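PDB 4RUW: Endonuclease/exonuclease/phosphatase from Beutenbergia cavernae DSM 12333, which belongs to the endonuclease/exonuclease/phosphatase family, combining a DNase I-like domain with an Ig-like domain, and holds a zinc ion. Local coordinates for residues L209-D212 with Q213-Q216; N251-M254 with Q255-I258; Y283-E287 with S288-D292. All coordinates share one frame; numbering follows the deposited sequence.

Interaction 1: residues L209-D212 with Q213-Q216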
loop_
_atom_site.group_PDB
_atom_site.type_symbol
_atom_site.label_atom_id
_atom_site.label_comp_id
_atom_site.label_asym_id
_atom_site.label_seq_id
_atom_site.Cartn_x
_atom_site.Cartn_y
_atom_site.Cartn_z
ATOM N N LEU A 209 2.676 17.549 10.216
ATOM C CA LEU A 209 2.467 16.107 10.141
ATOM C C LEU A 209 2.628 15.581 8.713
ATOM O O LEU A 209 3.169 14.496 8.507
ATOM C CB LEU A 209 1.113 15.715 10.736
ATOM C CG LEU A 209 1.120 15.654 12.266
ATOM C CD1 LEU A 209 -0.299 15.629 12.810
ATOM C CD2 LEU A 209 1.924 14.444 12.753
ATOM N N VAL A 210 2.165 16.335 7.720
ATOM C CA VAL A 210 2.381 15.925 6.330
ATOM C C VAL A 210 3.877 15.939 5.972
ATOM O O VAL A 210 4.372 15.050 5.267
ATOM C CB VAL A 210 1.549 16.784 5.346
ATOM C CG1 VAL A 210 1.969 16.530 3.899
ATOM C CG2 VAL A 210 0.063 16.506 5.540
ATOM N N GLU A 211 4.612 16.928 6.476
ATOM C CA GLU A 211 6.060 16.919 6.283
ATOM C C GLU A 211 6.692 15.680 6.920
ATOM O O GLU A 211 7.619 15.095 6.367
ATOM C CB GLU A 211 6.701 18.205 6.805
ATOM C CG GLU A 211 6.265 19.460 6.046
ATOM C CD GLU A 211 6.523 19.384 4.537
ATOM O OE1 GLU A 211 7.495 18.728 4.106
ATOM O OE2 GLU A 211 5.747 19.992 3.770
ATOM N N ASP A 212 6.171 15.259 8.067
ATOM C CA ASP A 212 6.635 14.012 8.661
ATOM C C ASP A 212 6.250 12.796 7.817
ATOM O O ASP A 212 7.076 11.901 7.651
ATOM C CB ASP A 212 6.140 13.848 10.098
ATOM C CG ASP A 212 6.869 14.756 11.070
ATOM O OD1 ASP A 212 7.976 15.238 10.729
ATOM O OD2 ASP A 212 6.341 14.973 12.176
ATOM N N GLN A 213 5.021 12.747 7.288
ATOM C CA GLN A 213 4.643 11.655 6.388
ATOM C C GLN A 213 5.662 11.511 5.269
ATOM O O GLN A 213 6.090 10.400 4.942
ATOM C CB GLN A 213 3.275 11.900 5.758
ATOM C CG GLN A 213 2.094 11.827 6.697
ATOM C CD GLN A 213 0.793 11.980 5.943
ATOM O OE1 GLN A 213 0.678 12.838 5.068
ATOM N NE2 GLN A 213 -0.190 11.136 6.257
ATOM N N LYS A 214 6.056 12.637 4.680
ATOM C CA LYS A 214 7.028 12.611 3.589
ATOM C C LYS A 214 8.374 12.047 4.029
ATOM O O LYS A 214 8.972 11.217 3.334
ATOM C CB LYS A 214 7.211 14.013 3.010
ATOM C CG LYS A 214 6.021 14.476 2.187
ATOM C CD LYS A 214 6.007 15.981 1.997
ATOM C CE LYS A 214 7.241 16.478 1.295
ATOM N NZ LYS A 214 7.200 17.962 1.124
ATOM N N GLU A 215 8.869 12.492 5.176
ATOM C CA GLU A 215 10.156 11.985 5.645
ATOM C C GLU A 215 10.089 10.509 6.027
ATOM O O GLU A 215 11.021 9.741 5.760
ATOM C CB GLU A 215 10.670 12.817 6.811
ATOM C CG GLU A 215 10.985 14.253 6.406
ATOM C CD GLU A 215 11.996 14.905 7.313
ATOM O OE1 GLU A 215 11.825 14.828 8.544
ATOM O OE2 GLU A 215 12.969 15.480 6.790
ATOM N N GLN A 216 8.981 10.097 6.633
ATOM C CA GLN A 216 8.773 8.694 6.967
ATOM C C GLN A 216 8.744 7.852 5.705
ATOM O O GLN A 216 9.387 6.803 5.627
ATOM C CB GLN A 216 7.461 8.535 7.736
ATOM C CG GLN A 216 7.467 9.227 9.079
ATOM C CD GLN A 216 6.099 9.301 9.732
ATOM O OE1 GLN A 216 5.069 8.942 9.147
ATOM N NE2 GLN A 216 6.086 9.765 10.974
HETATM O O HOH W 1 10.263 13.730 10.646
#
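Gln213, Lys214, Glu215 and Gln216 each donate a backbone N-H to the carbonyl oxygen four residues earlier, on Leu209, Val210, Glu211 and Asp212, so the chain here is one unbroken run of alpha-helix. On that scaffold Glu211 and Lys214, three residues apart, show how two flexible side chains pair along a helix. The two chains run alongside each other in a common direction, and Lys214 NZ reaches Glu211 OE1 at 3.1 Å, meeting the carboxylate on its syn side and 18° out of its plane. Each chain bends once to make the meeting possible, Glu211 at chi2 (-56°) and Lys214 at chi3 (60°). Gln250 serves both partners: its OE1 accepts from Lys214 NZ while its NE2 donates to Glu211 OE2.

Asp212 and Glu215 make the opposite kind of neighbourhood, two acids with Asp212 OD1 and Glu215 OE1 only 4.4 Å apart. A single water sits between them and donates to both, at 2.7 Å to Asp212 OD1 and 2.8 Å to Glu215 OE1. Asp212 is held further by Asn168, Asn170 and the backbone N of Tyr171.

Both glutamines send their amide NE2 away from this turn. Gln216 lays CG against the oxygen that its own N-H bonds, 3.1 Å from Asp212 O, and sends NE2 to Pro167 O and Ser202 OG. Gln213 OE1 packs against Val210 CG2 at 3.7 Å, while its NE2 joins Ser202 O and Asn237 O, tying this crossover helix of the 192-200/207-222/230-233 beta-alpha-beta unit to adjoining loops.

The chemistry implies two treatments of charge on one helix: Glu211 and Lys214 pair directly as opposites, whereas the shared water probably eases the repulsion between Asp212 and Glu215, helped at Asp212 by the surrounding N-H groups.

Interaction 2: residues N251-M254 with Q255-I258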
loop_
_atom_site.group_PDB
_atom_site.type_symbol
_atom_site.label_atom_id
_atom_site.label_comp_id
_atom_site.label_asym_id
_atom_site.label_seq_id
_atom_site.Cartn_x
_atom_site.Cartn_y
_atom_site.Cartn_z
ATOM N N ASN A 251 -0.012 14.406 -1.329
ATOM C CA ASN A 251 -0.242 13.032 -1.735
ATOM C C ASN A 251 0.227 12.711 -3.144
ATOM O O ASN A 251 0.819 11.660 -3.368
ATOM C CB ASN A 251 -1.713 12.683 -1.561
ATOM C CG ASN A 251 -2.146 12.752 -0.114
ATOM O OD1 ASN A 251 -1.337 12.587 0.797
ATOM N ND2 ASN A 251 -3.432 12.985 0.104
ATOM N N ASN A 252 -0.038 13.588 -4.110
ATOM C CA ASN A 252 0.452 13.317 -5.466
ATOM C C ASN A 252 1.969 13.148 -5.485
ATOM O O ASN A 252 2.496 12.247 -6.138
ATOM C CB ASN A 252 0.035 14.405 -6.455
ATOM C CG ASN A 252 -1.410 14.275 -6.878
ATOM O OD1 ASN A 252 -2.316 14.640 -6.132
ATOM N ND2 ASN A 252 -1.640 13.732 -8.071
ATOM N N LEU A 253 2.670 14.009 -4.761
ATOM C CA LEU A 253 4.115 13.921 -4.667
ATOM C C LEU A 253 4.545 12.569 -4.075
ATOM O O LEU A 253 5.367 11.857 -4.648
ATOM C CB LEU A 253 4.646 15.080 -3.824
ATOM C CG LEU A 253 6.157 15.131 -3.620
ATOM C CD1 LEU A 253 6.889 15.315 -4.944
ATOM C CD2 LEU A 253 6.509 16.240 -2.638
HETATM N N MSE A 254 3.965 12.193 -2.942
HETATM C CA MSE A 254 4.340 10.940 -2.308
HETATM C C MSE A 254 4.048 9.737 -3.202
HETATM O O MSE A 254 4.850 8.803 -3.279
HETATM C CB MSE A 254 3.657 10.811 -0.944
HETATM C CG MSE A 254 4.334 11.663 0.135
HETATM SE SE MSE A 254 3.673 11.383 1.946
HETATM C CE MSE A 254 2.258 12.733 1.956
ATOM N N GLN A 255 2.902 9.748 -3.878
ATOM C CA GLN A 255 2.586 8.638 -4.770
ATOM C C GLN A 255 3.567 8.552 -5.942
ATOM O O GLN A 255 3.897 7.455 -6.395
ATOM C CB GLN A 255 1.134 8.711 -5.249
ATOM C CG GLN A 255 0.121 8.602 -4.115
ATOM C CD GLN A 255 -0.115 7.176 -3.639
ATOM O OE1 GLN A 255 0.185 6.209 -4.344
ATOM N NE2 GLN A 255 -0.695 7.041 -2.445
ATOM N N SER A 256 4.053 9.694 -6.426
ATOM C CA SER A 256 5.043 9.672 -7.494
ATOM C C SER A 256 6.328 8.994 -7.016
ATOM O O SER A 256 6.947 8.257 -7.770
ATOM C CB SER A 256 5.322 11.077 -8.046
ATOM O OG SER A 256 6.157 11.858 -7.201
ATOM N N TRP A 257 6.712 9.216 -5.763
ATOM C CA TRP A 257 7.908 8.572 -5.219
ATOM C C TRP A 257 7.741 7.061 -5.165
ATOM O O TRP A 257 8.661 6.303 -5.464
ATOM C CB TRP A 257 8.197 9.054 -3.804
ATOM C CG TRP A 257 8.531 10.493 -3.652
ATOM C CD1 TRP A 257 8.841 11.386 -4.633
ATOM C CD2 TRP A 257 8.575 11.214 -2.419
ATOM N NE1 TRP A 257 9.088 12.626 -4.078
ATOM C CE2 TRP A 257 8.932 12.542 -2.721
ATOM C CE3 TRP A 257 8.367 10.858 -1.083
ATOM C CZ2 TRP A 257 9.074 13.516 -1.735
ATOM C CZ3 TRP A 257 8.512 11.827 -0.106
ATOM C CH2 TRP A 257 8.856 13.140 -0.436
ATOM N N ILE A 258 6.564 6.612 -4.754
ATOM C CA ILE A 258 6.310 5.180 -4.650
ATOM C C ILE A 258 6.380 4.536 -6.040
ATOM O O ILE A 258 7.012 3.491 -6.232
ATOM C CB ILE A 258 4.944 4.892 -3.985
ATOM C CG1 ILE A 258 4.897 5.473 -2.566
ATOM C CG2 ILE A 258 4.679 3.408 -3.951
ATOM C CD1 ILE A 258 3.501 5.476 -1.940
#
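The Trp257 indole carries Leu253 O over one face, 3.5 Å above the ring plane and displaced toward the rim, with Met254 CA over the same face. Leu253 adds its branched end: Leu253 CG lies 3.8 Å from Trp257 CZ2, and CD1 meets NE1 at 3.6 Å. Placing CG anti to the backbone N (chi1 180°) swings the leucine branches toward the indole, one helical turn on. Met254, modelled as selenomethionine, brings only its CG near the six-membered ring, 4.2 Å from Trp257 CZ3.

Leu253 O is also a polar junction. It receives the regular helical N-H of Trp257. Ser256 OG donates to Leu253 O as well, at 2.7 Å, arriving in the carbonyl plane on a lone pair. Ser256 can fold back in this way because chi1 (77°) sets OG between its backbone N and carbonyl carbon. Two donors thus grip the one oxygen that faces the indole, illustrating how a helix can absorb the hydroxyl of a buried serine.

Helix 251-260 lies against helix 207-222, where Met254 packs on Leu217, and Trp257 packs on Leu221 and forms a cation-pi contact with Arg218; elsewhere Gln255 and Ile258 reach Phe299 of strand 296-300.

Interaction 3: residues Y283-E287 with S288-D292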
loop_
_atom_site.group_PDB
_atom_site.type_symbol
_atom_site.label_atom_id
_atom_site.label_comp_id
_atom_site.label_asym_id
_atom_site.label_seq_id
_atom_site.Cartn_x
_atom_site.Cartn_y
_atom_site.Cartn_z
ATOM N N TYR A 283 -17.379 3.246 3.719
ATOM C CA TYR A 283 -17.788 2.229 2.768
ATOM C C TYR A 283 -19.270 2.361 2.451
ATOM O O TYR A 283 -20.092 2.486 3.351
ATOM C CB TYR A 283 -17.472 0.820 3.285
ATOM C CG TYR A 283 -17.608 -0.207 2.183
ATOM C CD1 TYR A 283 -16.589 -0.386 1.251
ATOM C CD2 TYR A 283 -18.767 -0.954 2.039
ATOM C CE1 TYR A 283 -16.710 -1.294 0.220
ATOM C CE2 TYR A 283 -18.901 -1.867 1.007
ATOM C CZ TYR A 283 -17.863 -2.035 0.107
ATOM O OH TYR A 283 -17.987 -2.934 -0.923
ATOM N N GLY A 284 -19.601 2.357 1.165
ATOM C CA GLY A 284 -20.983 2.438 0.736
ATOM C C GLY A 284 -21.531 3.844 0.575
ATOM O O GLY A 284 -22.703 4.003 0.244
ATOM N N ARG A 285 -20.704 4.861 0.812
ATOM C CA ARG A 285 -21.126 6.255 0.665
ATOM C C ARG A 285 -20.566 6.855 -0.619
ATOM O O ARG A 285 -19.372 7.114 -0.716
ATOM C CB ARG A 285 -20.677 7.088 1.868
ATOM C CG ARG A 285 -21.228 6.620 3.213
ATOM C CD ARG A 285 -20.922 7.615 4.324
ATOM N NE ARG A 285 -21.641 8.866 4.109
ATOM C CZ ARG A 285 -21.620 9.903 4.937
ATOM N NH1 ARG A 285 -20.918 9.853 6.061
ATOM N NH2 ARG A 285 -22.315 10.997 4.645
ATOM N N PRO A 286 -21.426 7.078 -1.625
ATOM C CA PRO A 286 -20.904 7.616 -2.890
ATOM C C PRO A 286 -20.492 9.087 -2.814
ATOM O O PRO A 286 -19.717 9.548 -3.654
ATOM C CB PRO A 286 -22.079 7.443 -3.865
ATOM C CG PRO A 286 -23.285 7.363 -2.998
ATOM C CD PRO A 286 -22.846 6.701 -1.725
ATOM N N GLU A 287 -20.981 9.811 -1.817
ATOM C CA GLU A 287 -20.724 11.243 -1.739
ATOM C C GLU A 287 -19.294 11.546 -1.284
ATOM O O GLU A 287 -18.717 10.821 -0.475
ATOM C CB GLU A 287 -21.755 11.926 -0.830
ATOM C CG GLU A 287 -21.720 11.471 0.622
ATOM C CD GLU A 287 -22.673 10.325 0.947
ATOM O OE1 GLU A 287 -22.961 9.478 0.073
ATOM O OE2 GLU A 287 -23.130 10.271 2.106
ATOM N N SER A 288 -18.723 12.617 -1.818
ATOM C CA SER A 288 -17.366 13.008 -1.456
ATOM C C SER A 288 -17.291 13.381 0.022
ATOM O O SER A 288 -18.249 13.937 0.569
ATOM C CB SER A 288 -16.907 14.174 -2.329
ATOM O OG SER A 288 -16.881 13.780 -3.691
ATOM N N PRO A 289 -16.149 13.100 0.675
ATOM C CA PRO A 289 -14.897 12.548 0.136
ATOM C C PRO A 289 -14.785 11.039 0.324
ATOM O O PRO A 289 -13.684 10.495 0.248
ATOM C CB PRO A 289 -13.850 13.213 1.023
ATOM C CG PRO A 289 -14.521 13.233 2.361
ATOM C CD PRO A 289 -15.987 13.534 2.076
ATOM N N HIS A 290 -15.896 10.368 0.581
ATOM C CA HIS A 290 -15.820 8.974 1.010
ATOM C C HIS A 290 -15.124 7.998 0.062
ATOM O O HIS A 290 -14.300 7.202 0.523
ATOM C CB HIS A 290 -17.177 8.510 1.525
ATOM C CG HIS A 290 -17.618 9.322 2.693
ATOM N ND1 HIS A 290 -17.052 9.172 3.935
ATOM C CD2 HIS A 290 -18.459 10.378 2.776
ATOM C CE1 HIS A 290 -17.574 10.070 4.758
ATOM N NE2 HIS A 290 -18.422 10.815 4.078
ATOM N N PRO A 291 -15.395 8.079 -1.259
ATOM C CA PRO A 291 -14.701 7.140 -2.154
ATOM C C PRO A 291 -13.200 7.392 -2.250
ATOM O O PRO A 291 -12.474 6.533 -2.764
ATOM C CB PRO A 291 -15.373 7.380 -3.510
ATOM C CG PRO A 291 -16.729 7.922 -3.162
ATOM C CD PRO A 291 -16.477 8.791 -1.964
ATOM N N ASP A 292 -12.739 8.539 -1.754
ATOM C CA ASP A 292 -11.320 8.872 -1.785
ATOM C C ASP A 292 -10.561 8.351 -0.565
ATOM O O ASP A 292 -9.327 8.330 -0.567
ATOM C CB ASP A 292 -11.132 10.387 -1.881
ATOM C CG ASP A 292 -11.874 10.982 -3.049
ATOM O OD1 ASP A 292 -11.691 10.484 -4.182
ATOM O OD2 ASP A 292 -12.667 11.924 -2.834
HETATM O O HOH W 2 -18.633 11.721 -4.966
#
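Ser288 opens the second segment beside Pro286, to which one water links it: the water donates to Pro286 O at 2.8 Å and pairs with Ser288 OG at 3.0 Å. The same hydroxyl is hydrogen-bonded to Arg401 NH2. Pro289 follows through a cis peptide bond, and its CD rests over one face of the next residue's ring, toward the rim.

His290 is the centre of the contact. Its backbone N donates to Glu287 O at 3.0 Å, in the carbonyl plane and on a lone pair, closing a type VIa beta-turn over residues 287-290. On the ring face opposite Pro289 lies Arg285. Its first two torsions (chi1 -60°, chi2 extended) bring Arg285 CD over the ring centre, 3.9 Å from the His290 centroid, in a CH-pi contact. The bend at chi3 (67°) then folds the guanidinium onto the imidazole, with centres 4.0 Å apart and planes 21° from parallel. Arg285 NH1 is close above His290 NE2 but is not hydrogen-bonded to it; His290 ND1 is hydrogen-bonded to Ser282 OG. Glu287 OE2 alone accepts from Arg285 NE (2.9 Å) and Arg285 NH2 (2.8 Å) and lies close to the guanidinium plane. NE approaches from well above the carboxylate plane, whereas NH2 comes nearer that plane, on the anti side.

Pro291 then packs its ring on carbonyl oxygens, with CG 3.4 Å from Pro286 O. Asp292 completes the short 3-10 segment by donating its N-H to Pro289 O, and its OD1 forms a salt bridge with Arg401 NE.

Here an arginine is used on two surfaces at once: its edge is spent on a carboxylate, its face on a histidine. Arg285's side-on grip on Glu287 probably helps to hold the guanidinium for stacking, so salt bridge and stack may reinforce each other on this exposed loop.

In the fold
Interactions 1 and 2 form one packing unit, their centres about 12 Å apart. The two helices meet where Gln213 OE1 lies 3.5 Å from Met254 CE, and Lys214 O lies 3.5 Å from Trp257 CZ3. Gln250, just before helix 251-260, ties the salt bridge of interaction 1 to the start of interaction 2. Interaction 3 stands apart on a surface loop, with centres about 25 Å from interaction 1 and about 22 Å from interaction 2; Trp239 is touched both by Asn251 of interaction 2 and by Asp292 of interaction 3. All three belong to the endonuclease/exonuclease/phosphatase part of the chain, yet none supplies a zinc ligand: the metal is held by His98, Asp100, His107 and His137.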